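Local coordinates for alpha-fucosidase (Bifidobacterium bifidum, PDB 2EAB), which probably releases alpha-1,2-linked L-fucose from glycans by hydrolysis, this chain being the glycoside hydrolase family 95 catalytic portion of a longer protein, at residues P431-A435 with E517-Y521; T840-G844 with T886-T890. One frame throughout, in Å; residues are numbered along the deposited sequence.

Interaction 1: residues P431-A435 with E517-Y521. With EDO (1,2-ethanediol), chain I; EDO (1,2-ethanediol), chain G.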
loop_
_atom_site.group_PDB
_atom_site.type_symbol
_atom_site.label_atom_id
_atom_site.label_comp_id
_atom_site.label_asym_id
_atom_site.label_seq_id
_atom_site.Cartn_x
_atom_site.Cartn_y
_atom_site.Cartn_z
ATOM N N PRO A 431 -3.656 1.863 -5.279
ATOM C CA PRO A 431 -5.040 1.798 -5.789
ATOM C C PRO A 431 -6.052 2.575 -4.959
ATOM O O PRO A 431 -7.230 2.617 -5.306
ATOM C CB PRO A 431 -5.365 0.310 -5.690
ATOM C CG PRO A 431 -4.602 -0.140 -4.478
ATOM C CD PRO A 431 -3.342 0.708 -4.414
ATOM N N THR A 432 -5.603 3.185 -3.874
ATOM C CA THR A 432 -6.516 3.682 -2.858
ATOM C C THR A 432 -7.472 4.750 -3.381
ATOM O O THR A 432 -8.635 4.788 -2.989
ATOM C CB THR A 432 -5.722 4.218 -1.659
ATOM O OG1 THR A 432 -4.655 3.306 -1.363
ATOM C CG2 THR A 432 -6.616 4.385 -0.434
ATOM N N TYR A 433 -6.977 5.613 -4.260
ATOM C CA TYR A 433 -7.806 6.684 -4.793
ATOM C C TYR A 433 -8.531 6.288 -6.075
ATOM O O TYR A 433 -9.742 6.498 -6.200
ATOM C CB TYR A 433 -6.969 7.941 -5.011
ATOM C CG TYR A 433 -6.100 8.295 -3.830
ATOM C CD1 TYR A 433 -6.660 8.826 -2.671
ATOM C CD2 TYR A 433 -4.719 8.082 -3.864
ATOM C CE1 TYR A 433 -5.872 9.141 -1.581
ATOM C CE2 TYR A 433 -3.917 8.398 -2.777
ATOM C CZ TYR A 433 -4.502 8.935 -1.645
ATOM O OH TYR A 433 -3.720 9.264 -0.564
ATOM N N SER A 434 -7.799 5.705 -7.020
ATOM C CA SER A 434 -8.381 5.343 -8.313
ATOM C C SER A 434 -9.474 4.285 -8.161
ATOM O O SER A 434 -10.444 4.280 -8.928
ATOM C CB SER A 434 -7.301 4.890 -9.299
ATOM O OG SER A 434 -6.681 3.696 -8.858
ATOM N N ALA A 435 -9.325 3.413 -7.162
ATOM C CA ALA A 435 -10.341 2.401 -6.881
ATOM C C ALA A 435 -11.381 2.857 -5.850
ATOM O O ALA A 435 -12.073 2.029 -5.254
ATOM C CB ALA A 435 -9.694 1.074 -6.474
ATOM N N GLU A 517 -1.627 12.828 -3.548
ATOM C CA GLU A 517 -2.730 12.259 -4.320
ATOM C C GLU A 517 -4.070 12.326 -3.590
ATOM O O GLU A 517 -5.116 12.403 -4.231
ATOM C CB GLU A 517 -2.422 10.828 -4.752
ATOM C CG GLU A 517 -1.294 10.746 -5.756
ATOM C CD GLU A 517 -1.467 9.646 -6.770
ATOM O OE1 GLU A 517 -2.080 8.606 -6.442
ATOM O OE2 GLU A 517 -0.990 9.823 -7.909
ATOM N N ALA A 518 -4.050 12.315 -2.259
ATOM C CA ALA A 518 -5.291 12.474 -1.508
ATOM C C ALA A 518 -5.979 13.784 -1.867
ATOM O O ALA A 518 -7.212 13.840 -1.929
ATOM C CB ALA A 518 -5.035 12.389 -0.017
ATOM N N TYR A 519 -5.187 14.829 -2.101
ATOM C CA TYR A 519 -5.726 16.087 -2.599
ATOM C C TYR A 519 -6.072 16.035 -4.091
ATOM O O TYR A 519 -7.151 16.487 -4.495
ATOM C CB TYR A 519 -4.799 17.274 -2.308
ATOM C CG TYR A 519 -5.384 18.557 -2.840
ATOM C CD1 TYR A 519 -6.556 19.068 -2.286
ATOM C CD2 TYR A 519 -4.816 19.232 -3.919
ATOM C CE1 TYR A 519 -7.140 20.226 -2.763
ATOM C CE2 TYR A 519 -5.407 20.415 -4.413
ATOM C CZ TYR A 519 -6.563 20.889 -3.815
ATOM O OH TYR A 519 -7.165 22.040 -4.266
ATOM N N GLU A 520 -5.176 15.491 -4.914
ATOM C CA GLU A 520 -5.429 15.416 -6.361
ATOM C C GLU A 520 -6.791 14.822 -6.668
ATOM O O GLU A 520 -7.520 15.322 -7.525
ATOM C CB GLU A 520 -4.436 14.499 -7.048
ATOM C CG GLU A 520 -3.068 15.025 -7.268
ATOM C CD GLU A 520 -2.220 14.012 -8.016
ATOM O OE1 GLU A 520 -2.474 12.796 -7.853
ATOM O OE2 GLU A 520 -1.303 14.411 -8.757
ATOM N N TYR A 521 -7.113 13.718 -6.002
ATOM C CA TYR A 521 -8.319 12.969 -6.307
ATOM C C TYR A 521 -9.576 13.497 -5.599
ATOM O O TYR A 521 -10.689 13.086 -5.943
ATOM C CB TYR A 521 -8.119 11.497 -5.963
ATOM C CG TYR A 521 -7.324 10.669 -6.950
ATOM C CD1 TYR A 521 -7.966 9.968 -7.969
ATOM C CD2 TYR A 521 -5.940 10.534 -6.830
ATOM C CE1 TYR A 521 -7.256 9.166 -8.851
ATOM C CE2 TYR A 521 -5.222 9.724 -7.710
ATOM C CZ TYR A 521 -5.892 9.045 -8.714
ATOM O OH TYR A 521 -5.204 8.238 -9.587
HETATM C C1 EDO I . -6.941 19.369 -7.845
HETATM O O1 EDO I . -5.801 18.453 -7.874
HETATM C C2 EDO I . -7.679 18.717 -6.628
HETATM O O2 EDO I . -8.975 17.987 -7.451
HETATM C C1 EDO G . -0.749 6.125 -10.102
HETATM O O1 EDO G . -1.591 6.653 -11.243
HETATM C C2 EDO G . -1.763 5.757 -8.949
HETATM O O2 EDO G . -2.498 6.963 -8.623
#
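Pro-431 directs its CA-to-CB bond away from residues 517-521, and its ring packs on Phe-770 and Thr-773 of helix 767-780. Its O accepts a bond from Ala-435 N at 2.9 Å, closing one helical turn. In this turn the CA-to-CB bond of Tyr-433 points toward residues 517-521. Its CB sits 3.4 Å from the Tyr-521 ring centroid, 18° off the normal, a CH-pi contact; the two rings are near parallel (16°) but barely overlap. Beyond, Tyr-433 CE1 lies 3.4 Å from Ala-518 CA, with the Glu-517/Ala-518 peptide over one ring face; OH bonds to Asn-514 O. Ser-434 N lies 4.0 Å from Tyr-521 CE1, while its OG bonds to Asp-777. O2 of the chain G ethanediol, probably from the crystallisation liquor, accepts from Tyr-521 OH (3.1 Å) and donates to Glu-517 OE1 (2.8 Å). Arg-820 salt-bridges Glu-517 and Glu-520, the latter seen to bind calcium in a structure of this protein. The contact packs the loop between helices 424-428 and 442-450 on helix 507-520, within family 95's (alpha/alpha)6-barrel catalytic domain.

Interaction 2: residues T840-G844 with T886-T890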
loop_
_atom_site.group_PDB
_atom_site.type_symbol
_atom_site.label_atom_id
_atom_site.label_comp_id
_atom_site.label_asym_id
_atom_site.label_seq_id
_atom_site.Cartn_x
_atom_site.Cartn_y
_atom_site.Cartn_z
ATOM N N THR A 840 -18.996 11.422 -13.695
ATOM C CA THR A 840 -19.653 12.174 -12.640
ATOM C C THR A 840 -18.672 13.200 -12.101
ATOM O O THR A 840 -17.626 12.843 -11.550
ATOM C CB THR A 840 -20.113 11.260 -11.492
ATOM O OG1 THR A 840 -20.920 10.199 -12.016
ATOM C CG2 THR A 840 -20.909 12.056 -10.467
ATOM N N SER A 841 -18.992 14.478 -12.270
ATOM C CA SER A 841 -18.140 15.525 -11.733
ATOM C C SER A 841 -18.493 15.753 -10.273
ATOM O O SER A 841 -19.595 16.197 -9.959
ATOM C CB SER A 841 -18.326 16.821 -12.507
ATOM O OG SER A 841 -17.468 17.814 -11.979
ATOM N N ASN A 842 -17.564 15.436 -9.375
ATOM C CA ASN A 842 -17.834 15.572 -7.944
ATOM C C ASN A 842 -17.488 16.951 -7.384
ATOM O O ASN A 842 -17.983 17.338 -6.315
ATOM C CB ASN A 842 -17.133 14.467 -7.151
ATOM C CG ASN A 842 -17.517 13.080 -7.628
ATOM O OD1 ASN A 842 -16.657 12.228 -7.878
ATOM N ND2 ASN A 842 -18.811 12.849 -7.771
ATOM N N LYS A 843 -16.659 17.697 -8.112
ATOM C CA LYS A 843 -16.208 19.010 -7.653
ATOM C C LYS A 843 -16.438 20.148 -8.650
ATOM O O LYS A 843 -16.103 21.291 -8.356
ATOM C CB LYS A 843 -14.733 18.960 -7.231
ATOM C CG LYS A 843 -14.449 18.092 -6.000
ATOM C CD LYS A 843 -15.035 18.659 -4.708
ATOM C CE LYS A 843 -14.135 19.726 -4.113
ATOM N NZ LYS A 843 -14.522 20.052 -2.713
ATOM N N GLY A 844 -16.996 19.843 -9.821
ATOM C CA GLY A 844 -17.288 20.870 -10.827
ATOM C C GLY A 844 -16.084 21.390 -11.596
ATOM O O GLY A 844 -16.139 22.473 -12.186
ATOM N N THR A 886 -18.216 21.496 -16.213
ATOM C CA THR A 886 -19.068 20.617 -15.428
ATOM C C THR A 886 -19.581 21.324 -14.184
ATOM O O THR A 886 -19.084 22.386 -13.794
ATOM C CB THR A 886 -18.352 19.317 -14.978
ATOM O OG1 THR A 886 -17.421 19.615 -13.934
ATOM C CG2 THR A 886 -17.654 18.614 -16.133
ATOM N N THR A 887 -20.584 20.708 -13.572
ATOM C CA THR A 887 -21.129 21.162 -12.306
ATOM C C THR A 887 -21.115 19.996 -11.335
ATOM O O THR A 887 -21.502 18.880 -11.692
ATOM C CB THR A 887 -22.563 21.672 -12.467
ATOM O OG1 THR A 887 -23.392 20.630 -12.989
ATOM C CG2 THR A 887 -22.583 22.839 -13.413
ATOM N N ALA A 888 -20.661 20.262 -10.114
ATOM C CA ALA A 888 -20.588 19.241 -9.072
ATOM C C ALA A 888 -21.942 18.572 -8.875
ATOM O O ALA A 888 -22.965 19.257 -8.727
ATOM C CB ALA A 888 -20.102 19.853 -7.770
ATOM N N GLY A 889 -21.946 17.240 -8.891
ATOM C CA GLY A 889 -23.163 16.451 -8.708
ATOM C C GLY A 889 -23.760 15.918 -9.997
ATOM O O GLY A 889 -24.648 15.063 -9.964
ATOM N N THR A 890 -23.267 16.407 -11.132
ATOM C CA THR A 890 -23.819 16.038 -12.437
ATOM C C THR A 890 -23.007 14.931 -13.111
ATOM O O THR A 890 -21.774 14.931 -13.060
ATOM C CB THR A 890 -23.941 17.276 -13.358
ATOM O OG1 THR A 890 -24.725 18.281 -12.701
ATOM C CG2 THR A 890 -24.612 16.924 -14.682
#
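Two backbone hydrogen bonds run in opposite directions through Ser-841: its N donates to Thr-890 O (2.9 Å, 156°) and its O accepts from Gly-889 N (2.8 Å, 157°). Ser-841 OG is also hydrogen-bonded to Thr-886 OG1 at 2.7 Å, and that threonine hydroxyl has a further partner in Lys-845 O. Residues 887-890 form a type II beta turn, closed by Thr-890 N to Thr-887 O at 3.1 Å; Gly-889 adopts phi 101°, psi -11°, where a side chain would jam against the preceding carbonyl. The contact thus joins the end of strand 833-841 to the turn leading into strand 890-896, antiparallel neighbours in the C-terminal beta domain. Two CA-H...O contacts flank the bonds: Ala-888 CA to Ser-841 O (3.3 Å) and Thr-840 CA to Thr-890 O (3.5 Å). Farther out, Ala-888 CB rests 3.6 Å from Asn-842 O and 3.8 Å from Lys-843 C. Gly-844 CA comes within 3.5 Å of Ala-888 N, and a CB on this glycine would crowd that nitrogen.

Overall arrangement
Interaction 1 closes before interaction 2 opens along the chain; interaction 1 belongs to the family 95 catalytic domain and interaction 2 to the C-terminal domain. Their centres lie about 17 Å apart, and their nearest atoms, about 6 Å apart, do not touch. The first is buried among helices 507-520 and 767-780; the second lies at the surface, on an antiparallel sheet. The hairpin of strands 812-819 and 823-830 of that sheet relates them: Val-818, near the end of its first strand, and Gly-821 in the turn make backbone hydrogen bonds to Ser-434 and Glu-520, and Asn-822 bonds to the Asn-842 backbone. This hairpin thus helps join the C-terminal sheet to the catalytic helices.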